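Local coordinates for protein cellulase (PDB 3WX5) that hydrolyses internal beta-1,4-glucosidic linkages of cellulose, as a glycoside hydrolase family 12 endoglucanase, at residues Ser28-Ala32 with Ile53-Gly58; Gly33-Arg37 with Ala87-Gln91; Ala100-Ser106 with Ser238-Arg244; Gly139-Trp145 with Trp178-Arg184; Leu164-Trp169 with Leu195-Phe200. All coordinates share one frame; numbering follows the deposited sequence.

Interaction 1: Ser28-Ala32 with Ile53-Gly58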
# COMPACT_ATOMS: atom_id res chain seq x y z
N SER A 28 -4.35 5.01 14.54
CA SER A 28 -4.54 5.73 13.27
C SER A 28 -4.72 7.23 13.49
O SER A 28 -5.07 7.68 14.60
CB SER A 28 -5.77 5.18 12.55
OG SER A 28 -6.95 5.45 13.32
N ARG A 29 -4.54 8.00 12.42
CA ARG A 29 -4.91 9.43 12.42
C ARG A 29 -5.51 9.82 11.08
O ARG A 29 -5.01 9.42 10.02
CB ARG A 29 -3.68 10.32 12.68
CG ARG A 29 -3.14 10.30 14.13
CD ARG A 29 -4.08 11.02 15.14
NE ARG A 29 -3.49 11.12 16.48
CZ ARG A 29 -3.46 10.12 17.37
NH1 ARG A 29 -3.91 8.92 17.03
NH2 ARG A 29 -2.93 10.31 18.58
N ASP A 30 -6.57 10.60 11.12
CA ASP A 30 -7.00 11.33 9.94
C ASP A 30 -6.01 12.44 9.65
O ASP A 30 -5.54 13.11 10.58
CB ASP A 30 -8.42 11.90 10.13
CG ASP A 30 -9.46 10.81 10.35
OD1 ASP A 30 -9.44 9.82 9.59
OD2 ASP A 30 -10.31 10.97 11.24
N VAL A 31 -5.68 12.61 8.37
CA VAL A 31 -4.74 13.64 7.94
C VAL A 31 -5.25 14.41 6.72
O VAL A 31 -6.15 13.94 6.00
CB VAL A 31 -3.30 13.06 7.62
CG1 VAL A 31 -2.72 12.33 8.83
CG2 VAL A 31 -3.37 12.16 6.41
N ALA A 32 -4.62 15.56 6.46
CA ALA A 32 -4.91 16.37 5.29
C ALA A 32 -6.39 16.71 5.22
O ALA A 32 -7.04 16.51 4.19
CB ALA A 32 -4.47 15.65 4.01
N ILE A 53 3.56 11.19 12.86
CA ILE A 53 2.68 11.53 11.72
C ILE A 53 2.43 13.04 11.62
O ILE A 53 1.90 13.66 12.56
CB ILE A 53 1.28 10.87 11.85
CG1 ILE A 53 1.40 9.38 12.16
CG2 ILE A 53 0.49 11.04 10.54
CD1 ILE A 53 0.07 8.73 12.48
N GLY A 54 2.70 13.59 10.45
CA GLY A 54 2.36 14.98 10.16
C GLY A 54 0.88 15.08 9.86
O GLY A 54 0.37 14.42 8.96
N LEU A 55 0.14 15.82 10.69
CA LEU A 55 -1.31 15.83 10.56
C LEU A 55 -1.85 16.54 9.31
O LEU A 55 -2.98 16.28 8.89
CB LEU A 55 -1.97 16.40 11.83
CG LEU A 55 -1.71 15.57 13.08
CD1 LEU A 55 -2.27 16.24 14.34
CD2 LEU A 55 -2.21 14.14 12.92
N GLU A 56 -1.06 17.43 8.72
CA GLU A 56 -1.49 18.15 7.52
C GLU A 56 -1.14 17.39 6.23
O GLU A 56 -1.94 17.33 5.32
CB GLU A 56 -0.90 19.57 7.50
CG GLU A 56 -1.58 20.50 8.53
CD GLU A 56 -0.77 21.77 8.83
OE1 GLU A 56 0.19 22.07 8.09
OE2 GLU A 56 -1.15 22.51 9.77
N THR A 57 0.09 16.89 6.16
CA THR A 57 0.58 16.23 4.95
C THR A 57 0.31 14.73 4.97
O THR A 57 0.34 14.07 3.92
CB THR A 57 2.09 16.42 4.81
OG1 THR A 57 2.75 15.81 5.93
CG2 THR A 57 2.44 17.92 4.74
N GLY A 58 0.16 14.16 6.16
CA GLY A 58 0.17 12.72 6.31
C GLY A 58 1.54 12.08 6.19
O GLY A 58 1.66 10.86 6.32
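R29, V31 and A32 meet I53, L55 and G58 in a largely apolar contact, closed by one backbone bond, at a rim of the sandwich where strand 28-31 of the mixed sheet comes up against the end of strand 49-54 in the six-stranded antiparallel sheet. It is a worked example of how two sheets can be stitched at their margins. V31 presses both methyls on the turn that leaves strand 49-54: CG1 lies 3.7 Å from G54 O, and CG2 is 3.6 Å from G58 CA. A side chain at G58 would collide with that second methyl, while the bond from G58 N to G54 O (2.8 Å) draws the turn tight. Beside it A32 N donates to L55 O at 3.0 Å, a fairly straight bond (160°). R29 works through its aliphatic part. With CG set beside the backbone N (chi1 -72°) and the chain bent at chi2, CB and CG cross the methyls I53 CD1 and L55 CD2, and the guanidinium folds back so that NH1 reaches S28 O from above the carbonyl plane. With an alanine here, the I53 and L55 methyls would probably lose part of their cover and S28 O its side-chain donor. Such a join of an outer strand to another sheet's strand end suits the beta-jelly-roll sandwich of family 12 hydrolases.

Interaction 2: Gly33-Arg37 with Ala87-Gln91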
# COMPACT_ATOMS: atom_id res chain seq x y z
N GLY A 33 -6.93 17.09 6.37
CA GLY A 33 -8.34 17.47 6.48
C GLY A 33 -9.28 16.30 6.26
O GLY A 33 -10.47 16.49 6.01
N GLY A 34 -8.77 15.08 6.41
CA GLY A 34 -9.62 13.91 6.27
C GLY A 34 -9.50 13.23 4.92
O GLY A 34 -10.15 12.21 4.69
N ARG A 35 -8.68 13.77 4.03
CA ARG A 35 -8.60 13.19 2.70
C ARG A 35 -7.88 11.83 2.73
O ARG A 35 -8.17 10.96 1.92
CB ARG A 35 -7.94 14.14 1.70
CG ARG A 35 -7.72 13.46 0.34
CD ARG A 35 -7.56 14.44 -0.80
NE ARG A 35 -7.26 13.72 -2.03
CZ ARG A 35 -8.17 13.17 -2.83
NH1 ARG A 35 -9.46 13.28 -2.56
NH2 ARG A 35 -7.79 12.54 -3.93
N TYR A 36 -6.89 11.69 3.62
CA TYR A 36 -6.16 10.44 3.77
C TYR A 36 -6.19 10.00 5.23
O TYR A 36 -6.60 10.77 6.10
CB TYR A 36 -4.69 10.56 3.29
CG TYR A 36 -4.55 11.09 1.88
CD1 TYR A 36 -5.06 10.39 0.79
CD2 TYR A 36 -3.93 12.31 1.65
CE1 TYR A 36 -5.01 10.94 -0.49
CE2 TYR A 36 -3.84 12.84 0.37
CZ TYR A 36 -4.40 12.16 -0.68
OH TYR A 36 -4.35 12.70 -1.94
N ARG A 37 -5.78 8.77 5.49
CA ARG A 37 -5.68 8.24 6.84
C ARG A 37 -4.34 7.54 6.95
O ARG A 37 -3.97 6.82 6.04
CB ARG A 37 -6.76 7.20 7.03
CG ARG A 37 -7.03 6.84 8.47
CD ARG A 37 -8.53 6.70 8.66
NE ARG A 37 -8.81 5.69 9.66
CZ ARG A 37 -8.91 5.94 10.95
NH1 ARG A 37 -8.80 7.19 11.39
NH2 ARG A 37 -9.12 4.95 11.80
N ALA A 87 -12.99 1.22 7.41
CA ALA A 87 -12.66 2.57 7.87
C ALA A 87 -12.33 3.48 6.68
O ALA A 87 -11.24 3.39 6.11
CB ALA A 87 -11.50 2.54 8.87
N CYS A 88 -13.27 4.36 6.32
CA CYS A 88 -13.17 5.18 5.11
C CYS A 88 -12.63 6.59 5.37
O CYS A 88 -12.90 7.21 6.42
CB CYS A 88 -14.53 5.25 4.37
SG CYS A 88 -15.27 3.63 3.85
N THR A 89 -11.86 7.10 4.42
CA THR A 89 -11.48 8.51 4.41
C THR A 89 -12.65 9.39 3.95
O THR A 89 -13.72 8.86 3.61
CB THR A 89 -10.25 8.72 3.51
OG1 THR A 89 -10.56 8.26 2.19
CG2 THR A 89 -9.08 7.91 4.05
N SER A 90 -12.46 10.70 3.93
CA SER A 90 -13.54 11.60 3.56
C SER A 90 -13.65 11.81 2.06
O SER A 90 -12.68 12.17 1.40
CB SER A 90 -13.42 12.97 4.25
OG SER A 90 -13.16 12.80 5.62
N GLN A 91 -14.86 11.60 1.55
CA GLN A 91 -15.15 11.81 0.15
C GLN A 91 -14.10 11.24 -0.77
O GLN A 91 -13.58 11.93 -1.62
CB GLN A 91 -15.29 13.29 -0.13
CG GLN A 91 -16.40 13.92 0.71
CD GLN A 91 -16.93 15.18 0.10
OE1 GLN A 91 -16.18 16.15 -0.10
NE2 GLN A 91 -18.20 15.17 -0.25
O HOH W 1 -11.83 11.40 7.15
O HOH W 2 -10.59 10.62 0.77
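Between R35 and the pair T89-S90 the most unusual feature is a water that serves three protein atoms at once: it donates to R35 O and to S90 O, 2.7 Å from each, and accepts from T89 OG1 at 2.8 Å. The same hydroxyl is also bonded to G82 N. T89 is divided by its torsion: at chi1 58° OG1 lies between the backbone N and the carbonyl carbon, and the methyl CG2 is left to pack on R37 CB at 3.8 Å and on the Y36 backbone. Next to it S90 N donates to G34 O (2.9 Å, 164°), and a second water donates to that carbonyl while lying close to S90 OG. The approach leaves G34 no room for a side chain, which would strike S90 OG, and its backbone angles suit glycine anyway. R35 and Y36 both face V31, a classic beta bulge. Within it, R35 CG lies over the centre of the Y36 ring, 3.7 Å above its plane, and R35 NE donates to Y36 OH. The polar ends reach across to strand 233-243, R35 NH2 to V239 O and Y36 OH to V239 N, while R37 NH1 forms a salt bridge with D30. Strand 36-39 thus runs between strands 28-31 and 78-80, and strand 87-88, tied by the C83-C88 disulfide to strand 83-84, lies against its start.

Interaction 3: Ala100-Ser106 with Ser238-Arg244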
# COMPACT_ATOMS: atom_id res chain seq x y z
N ALA A 100 -15.42 0.85 -13.94
CA ALA A 100 -15.94 2.22 -13.83
C ALA A 100 -14.84 3.23 -13.43
O ALA A 100 -15.11 4.40 -13.21
CB ALA A 100 -17.08 2.25 -12.83
N ILE A 101 -13.59 2.78 -13.39
CA ILE A 101 -12.48 3.72 -13.17
C ILE A 101 -12.00 4.25 -14.53
O ILE A 101 -11.70 3.45 -15.41
CB ILE A 101 -11.29 3.02 -12.49
CG1 ILE A 101 -11.71 2.47 -11.11
CG2 ILE A 101 -10.08 3.98 -12.37
CD1 ILE A 101 -10.61 1.60 -10.44
N SER A 102 -11.89 5.57 -14.68
CA SER A 102 -11.26 6.14 -15.90
C SER A 102 -9.76 6.34 -15.74
O SER A 102 -8.99 5.92 -16.60
CB SER A 102 -11.90 7.44 -16.37
OG SER A 102 -11.82 8.44 -15.37
N ARG A 103 -9.35 6.95 -14.63
CA ARG A 103 -7.93 7.24 -14.38
C ARG A 103 -7.60 7.07 -12.90
O ARG A 103 -8.40 7.45 -12.04
CB ARG A 103 -7.57 8.67 -14.80
CG ARG A 103 -7.47 8.87 -16.32
CD ARG A 103 -7.25 10.37 -16.69
NE ARG A 103 -8.51 11.13 -16.74
CZ ARG A 103 -8.61 12.45 -16.98
NH1 ARG A 103 -7.52 13.18 -17.17
NH2 ARG A 103 -9.80 13.03 -17.00
N LEU A 104 -6.35 6.72 -12.63
CA LEU A 104 -5.90 6.64 -11.25
C LEU A 104 -4.40 6.81 -11.19
O LEU A 104 -3.65 6.03 -11.77
CB LEU A 104 -6.29 5.30 -10.65
CG LEU A 104 -5.86 5.12 -9.19
CD1 LEU A 104 -6.52 6.20 -8.27
CD2 LEU A 104 -6.18 3.68 -8.70
N GLN A 105 -3.96 7.86 -10.50
CA GLN A 105 -2.52 8.13 -10.41
C GLN A 105 -2.15 8.56 -9.00
O GLN A 105 -3.00 8.97 -8.22
CB GLN A 105 -2.08 9.20 -11.41
CG GLN A 105 -2.71 10.56 -11.18
CD GLN A 105 -2.23 11.59 -12.21
OE1 GLN A 105 -2.46 11.43 -13.41
NE2 GLN A 105 -1.45 12.57 -11.75
N SER A 106 -0.86 8.46 -8.70
CA SER A 106 -0.40 8.78 -7.36
C SER A 106 1.03 9.29 -7.35
O SER A 106 1.83 8.93 -8.22
CB SER A 106 -0.61 7.55 -6.49
OG SER A 106 -0.14 7.77 -5.18
N SER A 238 -0.01 11.58 -2.61
CA SER A 238 -1.20 12.11 -3.25
C SER A 238 -1.82 10.99 -4.07
O SER A 238 -1.13 10.13 -4.59
CB SER A 238 -0.79 13.25 -4.20
OG SER A 238 -1.93 13.78 -4.84
N VAL A 239 -3.14 10.95 -4.10
CA VAL A 239 -3.83 10.06 -5.03
C VAL A 239 -4.84 10.86 -5.81
O VAL A 239 -5.50 11.73 -5.22
CB VAL A 239 -4.57 8.95 -4.29
CG1 VAL A 239 -5.39 8.13 -5.31
CG2 VAL A 239 -3.57 8.05 -3.55
N THR A 240 -4.92 10.64 -7.12
CA THR A 240 -5.95 11.31 -7.93
C THR A 240 -6.77 10.28 -8.69
O THR A 240 -6.25 9.52 -9.52
CB THR A 240 -5.35 12.32 -8.94
OG1 THR A 240 -4.58 13.30 -8.24
CG2 THR A 240 -6.50 13.06 -9.69
N LEU A 241 -8.06 10.23 -8.38
CA LEU A 241 -8.95 9.24 -8.96
C LEU A 241 -9.99 9.93 -9.85
O LEU A 241 -10.63 10.90 -9.44
CB LEU A 241 -9.67 8.46 -7.85
CG LEU A 241 -10.91 7.61 -8.22
CD1 LEU A 241 -10.52 6.40 -9.10
CD2 LEU A 241 -11.64 7.14 -6.95
N THR A 242 -10.22 9.35 -11.02
CA THR A 242 -11.29 9.81 -11.90
C THR A 242 -12.20 8.66 -12.30
O THR A 242 -11.73 7.64 -12.82
CB THR A 242 -10.71 10.46 -13.19
OG1 THR A 242 -9.64 11.35 -12.82
CG2 THR A 242 -11.80 11.25 -13.87
N ALA A 243 -13.50 8.87 -12.13
CA ALA A 243 -14.48 7.85 -12.48
C ALA A 243 -14.92 8.06 -13.94
O ALA A 243 -14.93 9.20 -14.42
CB ALA A 243 -15.71 7.95 -11.54
N ARG A 244 -15.34 6.99 -14.60
CA ARG A 244 -15.87 7.09 -15.97
C ARG A 244 -17.22 7.85 -15.94
O ARG A 244 -17.92 7.80 -14.92
CB ARG A 244 -16.09 5.71 -16.57
CG ARG A 244 -14.81 4.93 -16.84
CD ARG A 244 -15.08 3.70 -17.70
NE ARG A 244 -13.88 2.87 -17.80
CZ ARG A 244 -12.87 3.08 -18.64
NH1 ARG A 244 -12.93 4.04 -19.58
NH2 ARG A 244 -11.84 2.22 -18.65
O HOH W 3 -17.96 5.72 -13.06
O HOH W 4 -11.77 0.46 -16.26
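S102 and S106 turn their hydroxyls onto strand 238-243 by different torsions: S102 OG sits between its backbone N and carbonyl carbon (chi1 60°), whereas S106 OG is swung opposite the N (chi1 178°). The first joins a threefold grip on T242 O, which accepts from S102 OG at 2.7 Å, S102 N at 2.8 Å and R103 N at 3.1 Å. The hydroxyl arrives from above the carbonyl plane and the two amides lie much nearer to it, a division of space that lets one oxygen serve three donors. S106 OG reaches S238 O at 2.6 Å, nearly along the C=O axis, and is also hydrogen-bonded to Y122 OH. Between these ends the ladder is regular, with R103-T242 and Q105-T240 as hydrogen-bonded pairs. On one face L104 CD1 wedges against V239 CG1 (3.7 Å) and L241 CB, under L197 of helix 197-206 and V219 of strand 215-225. On the other face R103 runs alongside T242 and Q105 alongside T240, each pair pointing the same way. At the C terminus R244 N donates almost straight to A100 O (2.9 Å, 176°). The guanidinium lays a face over I101 O, NE bonds E99 O, and NH2 reaches I101 O through a water. Two residues, S102 and R103, opposite the single T242 make a classic beta bulge, here in an antiparallel pair of the six-stranded sheet of a jelly-roll sandwich.

Interaction 4: Gly139-Trp145 with Trp178-Arg184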
# COMPACT_ATOMS: atom_id res chain seq x y z
N GLY A 139 -11.73 -11.41 -3.24
CA GLY A 139 -11.23 -10.31 -4.08
C GLY A 139 -9.75 -10.40 -4.35
O GLY A 139 -9.28 -11.43 -4.79
N ALA A 140 -9.05 -9.26 -4.27
CA ALA A 140 -7.64 -9.22 -4.69
C ALA A 140 -6.89 -8.14 -3.93
O ALA A 140 -7.48 -7.20 -3.38
CB ALA A 140 -7.52 -8.98 -6.20
N GLU A 141 -5.57 -8.31 -3.90
CA GLU A 141 -4.67 -7.33 -3.37
C GLU A 141 -3.63 -7.12 -4.45
O GLU A 141 -3.04 -8.09 -4.95
CB GLU A 141 -3.98 -7.88 -2.11
CG GLU A 141 -2.84 -6.99 -1.58
CD GLU A 141 -2.10 -7.62 -0.39
OE1 GLU A 141 -2.32 -8.81 -0.08
OE2 GLU A 141 -1.32 -6.90 0.25
N LEU A 142 -3.40 -5.85 -4.79
CA LEU A 142 -2.41 -5.51 -5.80
C LEU A 142 -1.34 -4.64 -5.17
O LEU A 142 -1.62 -3.57 -4.64
CB LEU A 142 -3.07 -4.81 -6.99
CG LEU A 142 -2.21 -4.54 -8.23
CD1 LEU A 142 -3.09 -4.31 -9.49
CD2 LEU A 142 -1.28 -3.36 -8.00
N MET A 143 -0.12 -5.16 -5.13
CA MET A 143 1.00 -4.43 -4.56
C MET A 143 1.91 -3.89 -5.67
O MET A 143 2.10 -4.54 -6.71
CB MET A 143 1.83 -5.32 -3.64
CG MET A 143 1.06 -6.02 -2.52
SD MET A 143 2.17 -6.38 -1.10
CE MET A 143 2.35 -4.76 -0.30
N ILE A 144 2.62 -2.81 -5.36
CA ILE A 144 3.61 -2.25 -6.27
C ILE A 144 4.83 -1.93 -5.44
O ILE A 144 4.78 -1.00 -4.63
CB ILE A 144 3.12 -0.97 -6.94
CG1 ILE A 144 1.84 -1.26 -7.73
CG2 ILE A 144 4.21 -0.45 -7.90
CD1 ILE A 144 1.11 -0.02 -8.25
N TRP A 145 5.87 -2.74 -5.58
CA TRP A 145 7.05 -2.64 -4.73
C TRP A 145 8.07 -1.73 -5.42
O TRP A 145 8.49 -2.00 -6.54
CB TRP A 145 7.71 -4.02 -4.53
CG TRP A 145 6.93 -5.03 -3.68
CD1 TRP A 145 5.56 -5.13 -3.53
CD2 TRP A 145 7.50 -6.08 -2.88
NE1 TRP A 145 5.26 -6.17 -2.65
CE2 TRP A 145 6.43 -6.79 -2.29
CE3 TRP A 145 8.82 -6.53 -2.66
CZ2 TRP A 145 6.64 -7.86 -1.40
CZ3 TRP A 145 9.03 -7.64 -1.82
CH2 TRP A 145 7.94 -8.30 -1.22
N TRP A 178 -7.79 -14.35 -1.16
CA TRP A 178 -7.92 -13.33 -2.20
C TRP A 178 -6.81 -13.55 -3.21
O TRP A 178 -5.89 -14.31 -2.95
CB TRP A 178 -7.78 -11.93 -1.56
CG TRP A 178 -6.42 -11.66 -0.90
CD1 TRP A 178 -5.42 -10.88 -1.39
CD2 TRP A 178 -5.98 -12.11 0.40
NE1 TRP A 178 -4.34 -10.85 -0.50
CE2 TRP A 178 -4.66 -11.63 0.59
CE3 TRP A 178 -6.57 -12.87 1.42
CZ2 TRP A 178 -3.93 -11.87 1.76
CZ3 TRP A 178 -5.83 -13.16 2.56
CH2 TRP A 178 -4.53 -12.64 2.73
N ASN A 179 -6.91 -12.95 -4.40
CA ASN A 179 -5.82 -13.05 -5.36
C ASN A 179 -4.80 -11.99 -5.00
O ASN A 179 -5.13 -10.81 -4.87
CB ASN A 179 -6.32 -12.78 -6.79
CG ASN A 179 -7.13 -13.93 -7.39
OD1 ASN A 179 -7.78 -13.76 -8.44
ND2 ASN A 179 -7.03 -15.13 -6.79
N TYR A 180 -3.53 -12.40 -4.91
CA TYR A 180 -2.44 -11.48 -4.58
C TYR A 180 -1.61 -11.27 -5.82
O TYR A 180 -1.13 -12.23 -6.42
CB TYR A 180 -1.57 -12.12 -3.50
CG TYR A 180 -0.24 -11.43 -3.23
CD1 TYR A 180 -0.12 -10.50 -2.20
CD2 TYR A 180 0.92 -11.86 -3.87
CE1 TYR A 180 1.12 -9.91 -1.88
CE2 TYR A 180 2.20 -11.28 -3.56
CZ TYR A 180 2.28 -10.33 -2.55
OH TYR A 180 3.51 -9.84 -2.16
N ILE A 181 -1.50 -10.02 -6.25
CA ILE A 181 -0.64 -9.70 -7.39
C ILE A 181 0.38 -8.65 -6.97
O ILE A 181 0.02 -7.63 -6.39
CB ILE A 181 -1.43 -9.10 -8.60
CG1 ILE A 181 -2.76 -9.86 -8.84
CG2 ILE A 181 -0.55 -9.21 -9.85
CD1 ILE A 181 -3.99 -9.16 -8.23
N ALA A 182 1.66 -8.94 -7.16
CA ALA A 182 2.67 -7.94 -6.78
C ALA A 182 3.50 -7.56 -8.00
O ALA A 182 3.98 -8.44 -8.74
CB ALA A 182 3.57 -8.49 -5.70
N TYR A 183 3.71 -6.26 -8.18
CA TYR A 183 4.61 -5.79 -9.24
C TYR A 183 5.85 -5.27 -8.56
O TYR A 183 5.79 -4.26 -7.87
CB TYR A 183 3.95 -4.67 -10.05
CG TYR A 183 2.72 -5.16 -10.81
CD1 TYR A 183 1.48 -5.22 -10.18
CD2 TYR A 183 2.83 -5.63 -12.12
CE1 TYR A 183 0.35 -5.72 -10.85
CE2 TYR A 183 1.70 -6.11 -12.82
CZ TYR A 183 0.46 -6.15 -12.17
OH TYR A 183 -0.63 -6.73 -12.78
N ARG A 184 6.98 -5.92 -8.79
CA ARG A 184 8.22 -5.49 -8.16
C ARG A 184 9.05 -4.77 -9.21
O ARG A 184 9.47 -5.39 -10.18
CB ARG A 184 8.99 -6.70 -7.61
CG ARG A 184 10.22 -6.31 -6.80
CD ARG A 184 11.10 -7.52 -6.41
NE ARG A 184 11.85 -7.18 -5.21
CZ ARG A 184 12.19 -8.05 -4.26
NH1 ARG A 184 11.95 -9.35 -4.43
NH2 ARG A 184 12.76 -7.61 -3.14
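E141 N to N179 O and W145 N to Y183 O, each 2.7 Å, are the shortest sound bonds of a ladder that runs without a break along both strands. W178 leads into it: its CG stands between backbone N and carbonyl carbon (chi1 63°), which lays the indole alongside E141. There NE1 donates to E141 OE1 at 2.9 Å, somewhat bent (147°), and the oxygen accepts through its anti lone pair. Y180 turns its CD1 edge to the same oxygen at 3.5 Å, its ring nearly perpendicular to the carboxylate. The strands are parallel, 9° apart, within a sheet otherwise built of antiparallel pairs. The face carrying E141, with W125, W176 and D123 nearby, probably lines the substrate cleft, as in other enzymes of family 12. Further along it M143 SD makes an oblique Met-aromatic contact with Y180, 3.8 Å from CE1, and takes a weak bond from W145 NE1. The six-membered edge of W145 meets R184 with CZ3 over the centre of one guanidinium face; R184 NH2 bonds V152 O. On the opposite face L142 CG approaches the edge of the Y183 ring (CE1, 3.8 Å), while Y183 OH bonds D203 of helix 197-206.

Interaction 5: Leu164-Trp169 with Leu195-Phe200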
# COMPACT_ATOMS: atom_id res chain seq x y z
N LEU A 164 5.10 -1.27 -17.72
CA LEU A 164 3.87 -0.55 -17.31
C LEU A 164 4.25 0.77 -16.70
O LEU A 164 5.25 0.86 -15.99
CB LEU A 164 3.10 -1.36 -16.27
CG LEU A 164 2.46 -2.70 -16.69
CD1 LEU A 164 1.96 -3.45 -15.43
CD2 LEU A 164 1.32 -2.44 -17.72
N ALA A 165 3.50 1.81 -17.04
CA ALA A 165 3.53 3.08 -16.30
C ALA A 165 4.90 3.75 -16.37
O ALA A 165 5.27 4.49 -15.47
CB ALA A 165 3.12 2.87 -14.81
N GLY A 166 5.68 3.39 -17.39
CA GLY A 166 6.93 4.09 -17.62
C GLY A 166 8.14 3.37 -17.05
O GLY A 166 9.22 3.93 -16.98
N ALA A 167 7.93 2.13 -16.60
CA ALA A 167 9.01 1.32 -16.03
C ALA A 167 8.73 -0.14 -16.25
O ALA A 167 7.77 -0.49 -16.94
CB ALA A 167 9.15 1.62 -14.52
N THR A 168 9.65 -0.99 -15.78
CA THR A 168 9.61 -2.43 -15.95
C THR A 168 9.41 -3.10 -14.58
O THR A 168 10.01 -2.65 -13.59
CB THR A 168 10.96 -2.90 -16.60
OG1 THR A 168 10.98 -2.36 -17.94
CG2 THR A 168 11.00 -4.39 -16.73
N TRP A 169 8.62 -4.17 -14.56
CA TRP A 169 8.20 -4.85 -13.32
C TRP A 169 8.19 -6.37 -13.47
O TRP A 169 7.73 -6.90 -14.47
CB TRP A 169 6.78 -4.39 -12.90
CG TRP A 169 6.59 -2.87 -13.03
CD1 TRP A 169 6.29 -2.17 -14.18
CD2 TRP A 169 6.72 -1.88 -11.98
NE1 TRP A 169 6.32 -0.81 -13.92
CE2 TRP A 169 6.56 -0.61 -12.59
CE3 TRP A 169 6.95 -1.95 -10.60
CZ2 TRP A 169 6.56 0.58 -11.85
CZ3 TRP A 169 7.02 -0.76 -9.88
CH2 TRP A 169 6.84 0.50 -10.51
N LEU A 195 2.35 8.28 -10.89
CA LEU A 195 2.43 6.87 -11.24
C LEU A 195 1.07 6.43 -11.68
O LEU A 195 0.07 6.72 -11.00
CB LEU A 195 2.89 6.04 -10.04
CG LEU A 195 3.12 4.55 -10.36
CD1 LEU A 195 4.32 4.34 -11.34
CD2 LEU A 195 3.34 3.80 -9.07
N ASP A 196 0.99 5.80 -12.86
CA ASP A 196 -0.29 5.37 -13.40
C ASP A 196 -0.73 4.05 -12.76
O ASP A 196 -0.36 2.97 -13.22
CB ASP A 196 -0.20 5.23 -14.92
CG ASP A 196 -1.51 4.83 -15.56
OD1 ASP A 196 -2.51 4.56 -14.85
OD2 ASP A 196 -1.55 4.82 -16.81
N LEU A 197 -1.48 4.14 -11.66
CA LEU A 197 -1.93 2.94 -10.95
C LEU A 197 -2.91 2.11 -11.82
O LEU A 197 -2.98 0.88 -11.66
CB LEU A 197 -2.61 3.30 -9.61
CG LEU A 197 -1.71 4.08 -8.63
CD1 LEU A 197 -2.39 4.30 -7.29
CD2 LEU A 197 -0.35 3.35 -8.45
N LYS A 198 -3.69 2.77 -12.67
CA LYS A 198 -4.68 2.05 -13.50
C LYS A 198 -3.95 1.08 -14.45
O LYS A 198 -4.47 0.02 -14.77
CB LYS A 198 -5.51 3.06 -14.32
CG LYS A 198 -6.69 2.48 -15.11
CD LYS A 198 -7.69 1.80 -14.18
CE LYS A 198 -8.93 1.22 -14.91
NZ LYS A 198 -8.95 1.29 -16.41
N ALA A 199 -2.74 1.43 -14.87
CA ALA A 199 -1.99 0.52 -15.77
C ALA A 199 -1.82 -0.84 -15.10
O ALA A 199 -1.99 -1.89 -15.75
CB ALA A 199 -0.63 1.11 -16.14
N PHE A 200 -1.47 -0.84 -13.81
CA PHE A 200 -1.31 -2.11 -13.08
C PHE A 200 -2.62 -2.85 -12.94
O PHE A 200 -2.67 -4.07 -13.08
CB PHE A 200 -0.68 -1.87 -11.69
CG PHE A 200 0.66 -1.21 -11.75
CD1 PHE A 200 0.76 0.18 -11.81
CD2 PHE A 200 1.82 -1.97 -11.96
CE1 PHE A 200 1.98 0.82 -11.97
CE2 PHE A 200 3.06 -1.34 -12.04
CZ PHE A 200 3.14 0.07 -12.06
O HOH W 5 3.31 6.33 -14.65
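W169 and F200 supply the aromatic part, a T-shaped pair in which the F200 edge stands on the W169 face. The planes lie at 85°, and F200 CZ comes to 3.5 Å from W169 CZ2. Apolar contacts surround that pair. L164 lays CB over a face of the F200 ring and brings CD1 to 3.8 Å from F200 CD2; A165 CB touches F200 CE1 at 3.7 Å and L195 CD1 at 4.0 Å. No direct hydrogen bond crosses between the segments; the polar bonds shape each one from within. L164 O accepts from A167 N, closing a type I' turn, and from W169 NE1 at 2.9 Å, the two donors coming from opposite faces of the carbonyl plane; the second bond fixes the rotation of the indole. D196 swings CG opposite its backbone N (chi1 -178°), and OD1 takes A199 N at 3.1 Å from above the carboxylate plane, the N-cap bond of the helix. A water accepts from D196 N and lies 2.8 Å from A165 O. With a leucine in place of W169, the F200 edge would probably lose the flat surface it stands on, and L164 O one of its two donors. The hairpin of strands 157-164 and 167-175 meets the junction where strand 191-196 gives way to helix 197-206, with Y183 of the adjacent strand 179-185 and I144 of strand 140-149 beyond it packed against both rings.

From the N terminus, interaction 1 opens first and closes a loop of 20 residues, but interaction 2, spanning 49, opens at G33 before interaction 1 closes at G58, so the two cross; V31 N bonded to Y36 O joins them. Both are finished before interaction 3 opens. That one closes the longest loop, 131 residues ending at the C-terminal strand, and encloses interactions 4 and 5, which span 32 and 25 residues and cross each other. Side chains of the bulge in interaction 2 reach strand 233-243 of interaction 3. S106 O accepts from L195 N, carrying interaction 3 to interaction 5, and L142 packs against F200, binding interaction 5 to interaction 4. Together they tie both sheets and the helix.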